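PDB 4HBR: putative periplasmic protein from Bacteroides eggerthii, which is of unknown function but belongs to the PF11396 (DUF2874) family and is probably periplasmic, with two helix-plus-four-strand units joined in one continuous antiparallel sheet. Local coordinates for residues Ser7-Leu12 with Val44-Ala50; Val89-Trp94 with Ala136-Leu140; Gln108-Gln112 with Gln124-Thr128. The contacts are given in a common frame with arbitrary orientation. Numbering follows the deposited sequence.

Contact 1: residues Ser7-Leu12 with Val44-Ala50; sequences SVQIAL and VWFTPDA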
# COMPACT_ATOMS: atom_id res chain seq x y z
N SER A 7 -23.09 4.77 4.21
CA SER A 7 -22.41 6.04 3.93
C SER A 7 -21.00 5.82 3.37
O SER A 7 -20.57 6.56 2.48
CB SER A 7 -22.34 6.91 5.18
OG SER A 7 -21.48 6.38 6.17
N VAL A 8 -20.29 4.80 3.89
CA VAL A 8 -18.92 4.44 3.52
C VAL A 8 -18.95 3.81 2.11
O VAL A 8 -18.12 4.16 1.26
CB VAL A 8 -18.28 3.52 4.60
CG1 VAL A 8 -16.99 2.89 4.12
CG2 VAL A 8 -18.04 4.28 5.90
N GLN A 9 -19.93 2.93 1.86
CA GLN A 9 -20.09 2.29 0.55
C GLN A 9 -20.44 3.32 -0.54
O GLN A 9 -19.91 3.22 -1.66
CB GLN A 9 -21.16 1.19 0.62
CG GLN A 9 -20.70 -0.02 1.44
CD GLN A 9 -21.70 -1.13 1.40
OE1 GLN A 9 -21.93 -1.76 0.37
NE2 GLN A 9 -22.33 -1.39 2.54
N ILE A 10 -21.28 4.34 -0.20
CA ILE A 10 -21.67 5.43 -1.11
C ILE A 10 -20.44 6.30 -1.42
O ILE A 10 -20.21 6.66 -2.59
CB ILE A 10 -22.87 6.25 -0.53
CG1 ILE A 10 -24.18 5.43 -0.62
CG2 ILE A 10 -23.06 7.61 -1.25
CD1 ILE A 10 -25.23 5.78 0.39
N ALA A 11 -19.61 6.58 -0.39
CA ALA A 11 -18.38 7.36 -0.53
C ALA A 11 -17.38 6.70 -1.49
O ALA A 11 -16.79 7.40 -2.30
CB ALA A 11 -17.75 7.59 0.82
N LEU A 12 -17.21 5.35 -1.41
CA LEU A 12 -16.30 4.63 -2.31
C LEU A 12 -16.83 4.64 -3.75
O LEU A 12 -16.04 4.81 -4.68
CB LEU A 12 -16.04 3.20 -1.83
CG LEU A 12 -15.09 2.38 -2.71
CD1 LEU A 12 -13.61 2.71 -2.41
CD2 LEU A 12 -15.38 0.92 -2.60
N VAL A 44 -8.74 0.96 -0.02
CA VAL A 44 -9.10 2.32 0.40
C VAL A 44 -9.61 2.24 1.84
O VAL A 44 -10.51 1.46 2.12
CB VAL A 44 -10.13 3.03 -0.55
CG1 VAL A 44 -10.32 4.50 -0.18
CG2 VAL A 44 -9.70 2.92 -2.00
N TRP A 45 -9.01 3.04 2.75
CA TRP A 45 -9.36 3.12 4.19
C TRP A 45 -10.32 4.26 4.41
O TRP A 45 -10.12 5.36 3.89
CB TRP A 45 -8.10 3.33 5.06
CG TRP A 45 -7.28 2.10 5.31
CD1 TRP A 45 -7.14 1.44 6.50
CD2 TRP A 45 -6.47 1.40 4.36
NE1 TRP A 45 -6.27 0.38 6.35
CE2 TRP A 45 -5.85 0.32 5.04
CE3 TRP A 45 -6.14 1.62 3.00
CZ2 TRP A 45 -4.98 -0.57 4.41
CZ3 TRP A 45 -5.23 0.77 2.39
CH2 TRP A 45 -4.69 -0.33 3.08
N PHE A 46 -11.33 4.02 5.23
CA PHE A 46 -12.37 5.00 5.58
C PHE A 46 -12.59 5.07 7.07
O PHE A 46 -12.58 4.04 7.75
CB PHE A 46 -13.71 4.61 4.92
CG PHE A 46 -13.78 4.75 3.43
CD1 PHE A 46 -14.19 5.95 2.85
CD2 PHE A 46 -13.46 3.68 2.59
CE1 PHE A 46 -14.24 6.09 1.46
CE2 PHE A 46 -13.53 3.82 1.19
CZ PHE A 46 -13.90 5.02 0.64
N THR A 47 -12.87 6.28 7.58
CA THR A 47 -13.32 6.46 8.96
C THR A 47 -14.80 6.04 9.00
O THR A 47 -15.45 6.06 7.94
CB THR A 47 -13.15 7.91 9.45
OG1 THR A 47 -14.00 8.78 8.71
CG2 THR A 47 -11.71 8.39 9.42
N PRO A 48 -15.40 5.73 10.18
CA PRO A 48 -16.84 5.38 10.19
C PRO A 48 -17.75 6.52 9.67
O PRO A 48 -18.89 6.25 9.27
CB PRO A 48 -17.10 5.07 11.67
CG PRO A 48 -15.77 4.66 12.21
CD PRO A 48 -14.82 5.60 11.53
N ASP A 49 -17.22 7.77 9.61
CA ASP A 49 -17.93 8.96 9.11
C ASP A 49 -17.77 9.13 7.58
O ASP A 49 -18.07 10.21 7.05
CB ASP A 49 -17.46 10.22 9.85
CG ASP A 49 -17.87 10.25 11.32
OD1 ASP A 49 -19.09 10.21 11.60
OD2 ASP A 49 -16.97 10.33 12.18
N ALA A 50 -17.33 8.06 6.88
CA ALA A 50 -17.15 7.95 5.42
C ALA A 50 -16.08 8.92 4.84
O ALA A 50 -16.18 9.32 3.68
CB ALA A 50 -18.48 8.14 4.69
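The ring of F46 is the main bump of this contact. It rises from the strand into a hollow between V8, A11 and L12, which lie along one side of helix 6-15. V8 CG1 is 3.8 Å from F46 CG. A11 CB is 3.9 Å from F46 CE1, and L12 CB is 3.7 Å from F46 CZ. The V8 carbonyl oxygen lies over one face of the ring. The A11 methyl group touches both the F46 ring and A50. Further along, L12 CD1 meets V44 CG2 at 3.9 Å.

Helix and strand run roughly antiparallel: the axes of the short segments 7-12 and 44-46 approach to 10.1 Å, with 141° between their directions. This is the first helix of the chain, packed on the sheet formed by the strands that follow it. W24 touches V8 and L12 from strand 23-27, and A33 and F35 touch L12 from strand 30-37. W45 points to the other face of the sheet.

After F46 the chain makes a type I turn, closed by A50 N to T47 O at 2.9 Å. V8 CG2 sits against the inner side of this turn, 3.7 Å from T47 O and 3.8 Å from A50 CA. A50 is a small knob under the helix. Its CB touches S7 O at 3.4 Å and A11 CB at 4.0 Å. The backbones are close here, with V8 and A50 CA atoms 4.4 Å apart. They spread to 8.0 Å between the CA atoms of L12 and V44.

Contact 2: residues Val89-Trp94 with Ala136-Leu140; sequences VQFPEW and ASTFL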
# COMPACT_ATOMS: atom_id res chain seq x y z
N VAL A 89 1.25 4.42 -2.03
CA VAL A 89 0.43 4.77 -0.88
C VAL A 89 0.09 6.22 -0.96
O VAL A 89 0.99 7.06 -1.06
CB VAL A 89 1.11 4.41 0.48
CG1 VAL A 89 0.16 4.63 1.65
CG2 VAL A 89 1.64 2.97 0.48
N GLN A 90 -1.22 6.53 -0.91
CA GLN A 90 -1.68 7.92 -1.02
C GLN A 90 -2.57 8.32 0.12
O GLN A 90 -3.19 7.47 0.76
CB GLN A 90 -2.41 8.17 -2.33
CG GLN A 90 -1.53 8.02 -3.56
CD GLN A 90 -2.36 8.28 -4.77
OE1 GLN A 90 -2.55 9.42 -5.20
NE2 GLN A 90 -3.01 7.23 -5.26
N PHE A 91 -2.66 9.64 0.31
CA PHE A 91 -3.40 10.24 1.41
C PHE A 91 -4.11 11.51 0.97
O PHE A 91 -3.64 12.14 0.02
CB PHE A 91 -2.41 10.60 2.52
CG PHE A 91 -1.48 9.49 2.95
CD1 PHE A 91 -1.90 8.53 3.87
CD2 PHE A 91 -0.18 9.43 2.44
CE1 PHE A 91 -1.03 7.53 4.30
CE2 PHE A 91 0.69 8.43 2.88
CZ PHE A 91 0.26 7.50 3.82
N PRO A 92 -5.19 11.93 1.66
CA PRO A 92 -5.86 13.17 1.22
C PRO A 92 -4.98 14.43 1.32
O PRO A 92 -5.01 15.26 0.42
CB PRO A 92 -7.11 13.27 2.13
CG PRO A 92 -6.92 12.29 3.22
CD PRO A 92 -5.91 11.28 2.79
N GLU A 93 -4.17 14.55 2.36
CA GLU A 93 -3.37 15.76 2.61
C GLU A 93 -1.86 15.59 2.56
O GLU A 93 -1.17 16.61 2.54
CB GLU A 93 -3.70 16.31 4.01
CG GLU A 93 -5.15 16.70 4.18
CD GLU A 93 -5.58 17.14 5.55
OE1 GLU A 93 -4.71 17.41 6.41
OE2 GLU A 93 -6.81 17.29 5.76
N TRP A 94 -1.35 14.36 2.76
CA TRP A 94 0.09 14.08 2.87
C TRP A 94 0.64 13.61 1.50
O TRP A 94 -0.10 13.21 0.59
CB TRP A 94 0.38 13.04 4.01
CG TRP A 94 -0.41 13.30 5.29
CD1 TRP A 94 -0.73 14.51 5.82
CD2 TRP A 94 -0.97 12.31 6.18
NE1 TRP A 94 -1.53 14.35 6.94
CE2 TRP A 94 -1.67 13.01 7.20
CE3 TRP A 94 -0.91 10.89 6.25
CZ2 TRP A 94 -2.35 12.34 8.23
CZ3 TRP A 94 -1.57 10.23 7.30
CH2 TRP A 94 -2.31 10.95 8.25
N ALA A 136 -3.10 0.24 8.71
CA ALA A 136 -3.28 1.49 9.46
C ALA A 136 -2.16 1.71 10.50
O ALA A 136 -1.72 2.84 10.65
CB ALA A 136 -4.64 1.48 10.16
N SER A 137 -1.68 0.65 11.17
CA SER A 137 -0.63 0.80 12.19
C SER A 137 0.73 1.30 11.61
O SER A 137 1.49 1.92 12.33
CB SER A 137 -0.44 -0.48 12.98
OG SER A 137 0.18 -1.47 12.17
N THR A 138 1.00 1.09 10.31
CA THR A 138 2.23 1.56 9.67
C THR A 138 2.10 3.02 9.20
O THR A 138 3.09 3.76 9.21
CB THR A 138 2.57 0.63 8.47
OG1 THR A 138 2.81 -0.68 8.96
CG2 THR A 138 3.80 1.08 7.66
N PHE A 139 0.91 3.43 8.74
CA PHE A 139 0.74 4.75 8.12
C PHE A 139 -0.21 5.72 8.81
O PHE A 139 -0.10 6.92 8.56
CB PHE A 139 0.25 4.56 6.68
CG PHE A 139 1.17 3.75 5.79
CD1 PHE A 139 2.31 4.33 5.22
CD2 PHE A 139 0.87 2.42 5.48
CE1 PHE A 139 3.15 3.58 4.39
CE2 PHE A 139 1.70 1.68 4.63
CZ PHE A 139 2.83 2.26 4.10
N LEU A 140 -1.17 5.22 9.61
CA LEU A 140 -2.23 6.06 10.22
C LEU A 140 -2.22 6.06 11.76
O LEU A 140 -1.18 5.71 12.36
CB LEU A 140 -3.63 5.58 9.71
CG LEU A 140 -3.85 5.60 8.20
CD1 LEU A 140 -5.09 4.76 7.83
CD2 LEU A 140 -3.95 7.01 7.68
OXT LEU A 140 -3.25 6.47 12.35
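F139 has the most surface covered in this contact, followed by F91 and V89. The F139 ring lies beside the end of strand 82-90. V89 CG1 sits over its face, 4.1 Å from the ring centroid and 7° off the normal, a clear CH-pi contact. The other methyl, V89 CG2, reaches F139 CZ at 3.9 Å. F91 presents its ring edge to the base of the same side chain, with F91 CE1 4.0 Å from F139 CB. L140 CD2 also lies near that edge. W94 closes the outer side: W94 CZ3 is 3.8 Å from F139 O and 4.0 Å from L140 CD2.

No hydrogen bond crosses between the segments; the contact is mostly packing of apolar side chains. M54 and Q56 of strand 52-58 and I97 of strand 97-104 also touch F139. L140 ends the chain, and its backbone N donates a hydrogen bond to A136 O at 2.7 Å. This is a C-terminal helical turn packed against the middle strands 52-58, 82-90 and 97-104 of an antiparallel sheet, on the face where W45 lies and opposite the one covered by helix 6-15.

Contact 3: residues Gln108-Gln112 with Gln124-Thr128; sequences QMKYQ and QQNIT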
# COMPACT_ATOMS: atom_id res chain seq x y z
N GLN A 108 17.47 -15.46 4.48
CA GLN A 108 16.19 -15.94 5.00
C GLN A 108 15.49 -14.81 5.80
O GLN A 108 14.99 -15.03 6.91
CB GLN A 108 16.34 -17.24 5.82
CG GLN A 108 16.83 -18.41 4.96
CD GLN A 108 16.71 -19.75 5.63
OE1 GLN A 108 16.46 -19.86 6.83
NE2 GLN A 108 16.89 -20.80 4.86
N MSE A 109 15.49 -13.60 5.21
CA MSE A 109 14.92 -12.37 5.76
C MSE A 109 14.09 -11.62 4.72
O MSE A 109 14.46 -11.60 3.55
CB MSE A 109 16.03 -11.41 6.25
CG MSE A 109 16.98 -12.00 7.29
SE MSE A 109 16.20 -12.09 9.09
CE MSE A 109 16.99 -13.82 9.70
N LYS A 110 12.99 -10.99 5.16
CA LYS A 110 12.12 -10.17 4.32
C LYS A 110 12.13 -8.75 4.86
O LYS A 110 12.08 -8.54 6.08
CB LYS A 110 10.70 -10.75 4.23
CG LYS A 110 9.89 -10.15 3.08
CD LYS A 110 8.65 -10.94 2.69
CE LYS A 110 7.74 -10.08 1.81
NZ LYS A 110 6.72 -10.86 1.07
N TYR A 111 12.23 -7.76 3.95
CA TYR A 111 12.30 -6.36 4.34
C TYR A 111 11.25 -5.53 3.65
O TYR A 111 10.78 -5.87 2.57
CB TYR A 111 13.70 -5.78 4.02
CG TYR A 111 14.81 -6.48 4.76
CD1 TYR A 111 15.44 -7.60 4.22
CD2 TYR A 111 15.26 -6.02 6.00
CE1 TYR A 111 16.48 -8.25 4.89
CE2 TYR A 111 16.29 -6.66 6.69
CZ TYR A 111 16.89 -7.79 6.14
OH TYR A 111 17.91 -8.44 6.79
N GLN A 112 10.88 -4.41 4.28
CA GLN A 112 9.95 -3.42 3.76
C GLN A 112 10.62 -2.05 3.86
O GLN A 112 11.07 -1.64 4.94
CB GLN A 112 8.62 -3.45 4.53
CG GLN A 112 7.60 -2.46 3.99
CD GLN A 112 6.26 -2.70 4.61
OE1 GLN A 112 5.56 -3.64 4.23
NE2 GLN A 112 5.90 -1.88 5.60
N GLN A 124 13.16 1.48 7.02
CA GLN A 124 13.67 0.17 6.63
C GLN A 124 13.24 -0.76 7.74
O GLN A 124 13.70 -0.60 8.87
CB GLN A 124 15.19 0.25 6.52
CG GLN A 124 15.84 -0.77 5.65
CD GLN A 124 17.14 -0.20 5.15
OE1 GLN A 124 17.19 0.83 4.43
NE2 GLN A 124 18.23 -0.87 5.48
N GLN A 125 12.25 -1.63 7.48
CA GLN A 125 11.64 -2.55 8.45
C GLN A 125 12.00 -3.99 8.10
O GLN A 125 11.96 -4.37 6.94
CB GLN A 125 10.10 -2.36 8.39
CG GLN A 125 9.23 -2.47 9.64
CD GLN A 125 7.79 -2.00 9.33
OE1 GLN A 125 7.53 -0.89 8.81
NE2 GLN A 125 6.82 -2.83 9.70
N ASN A 126 12.31 -4.79 9.10
CA ASN A 126 12.50 -6.22 8.93
C ASN A 126 11.13 -6.82 9.18
O ASN A 126 10.61 -6.74 10.30
CB ASN A 126 13.58 -6.76 9.86
CG ASN A 126 13.94 -8.21 9.66
OD1 ASN A 126 13.09 -9.06 9.42
ND2 ASN A 126 15.21 -8.55 9.79
N ILE A 127 10.49 -7.32 8.11
CA ILE A 127 9.13 -7.86 8.17
C ILE A 127 9.12 -9.40 8.11
O ILE A 127 8.06 -9.98 7.86
CB ILE A 127 8.21 -7.23 7.09
CG1 ILE A 127 8.71 -7.52 5.65
CG2 ILE A 127 8.04 -5.72 7.36
CD1 ILE A 127 7.64 -7.39 4.57
N THR A 128 10.26 -10.05 8.42
CA THR A 128 10.34 -11.51 8.48
C THR A 128 9.38 -11.96 9.56
O THR A 128 9.48 -11.47 10.70
CB THR A 128 11.80 -12.00 8.77
OG1 THR A 128 12.73 -11.28 7.97
CG2 THR A 128 11.97 -13.50 8.55
O HOH W 1 8.28 -0.37 6.44
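I127 lays its side chain along the neighbouring strand, with I127 CG2 3.7 Å from Q112 CB and I127 CD1 3.9 Å from K110 CE. The two segments belong to the beta hairpin of strands 109-115 and 121-126, the last hairpin of the sheet. Strand 121-126 is an edge strand within this chain.

Q112 and Q125 form an antiparallel hydrogen-bonded pair. Q112 N donates to Q125 O at 2.9 Å, and Q125 N donates to Q112 O at 2.8 Å. Y111 and N126 form the next, non-hydrogen-bonded pair, with side chains on the same face. There the Y111 ring also meets F78. On the other side of strand 109-115, toward strand 97-104, Q108 and M109 both face K104 in a G1 beta bulge. M109 is selenomethionine, and its SE lies 3.7 Å from N126 ND2.

A water joins the side chains of the paired glutamines, 2.9 Å from Q112 NE2 and 2.5 Å from Q125 OE1. Q112 OE1 accepts hydrogen bonds from outside the hairpin, with T133 OG1 and Q101 NE2 as its partners.

Beyond N126 the strand pairing gives way. I127 N still donates to K110 O at 2.9 Å. N126 OD1 accepts from T128 N at 3.2 Å, an Asx turn. It also accepts from T128 OG1 at 2.7 Å, and T128 OG1 in turn accepts a hydrogen bond from K110 N at 2.8 Å.

How the contacts relate
All three contacts reach the same antiparallel sheet, spread across its width. Contacts 1 and 3 lie on opposite sides of the chain's centre. Their centres are about 32 Å apart and their nearest atoms about 11 Å apart. Contact 2 lies between them and touches both. Its centre is about 15 Å from that of contact 1, where W45 CD1 meets L140 CD1 at 4.1 Å. It is about 20 Å from that of contact 3, where T138 CG2 meets Q112 NE2 at 4.2 Å. In sequence, contact 1 closes first, and contact 3 is nested inside the loop closed by contact 2. The C-terminal turn thus packs beside both the first unit and the last hairpin.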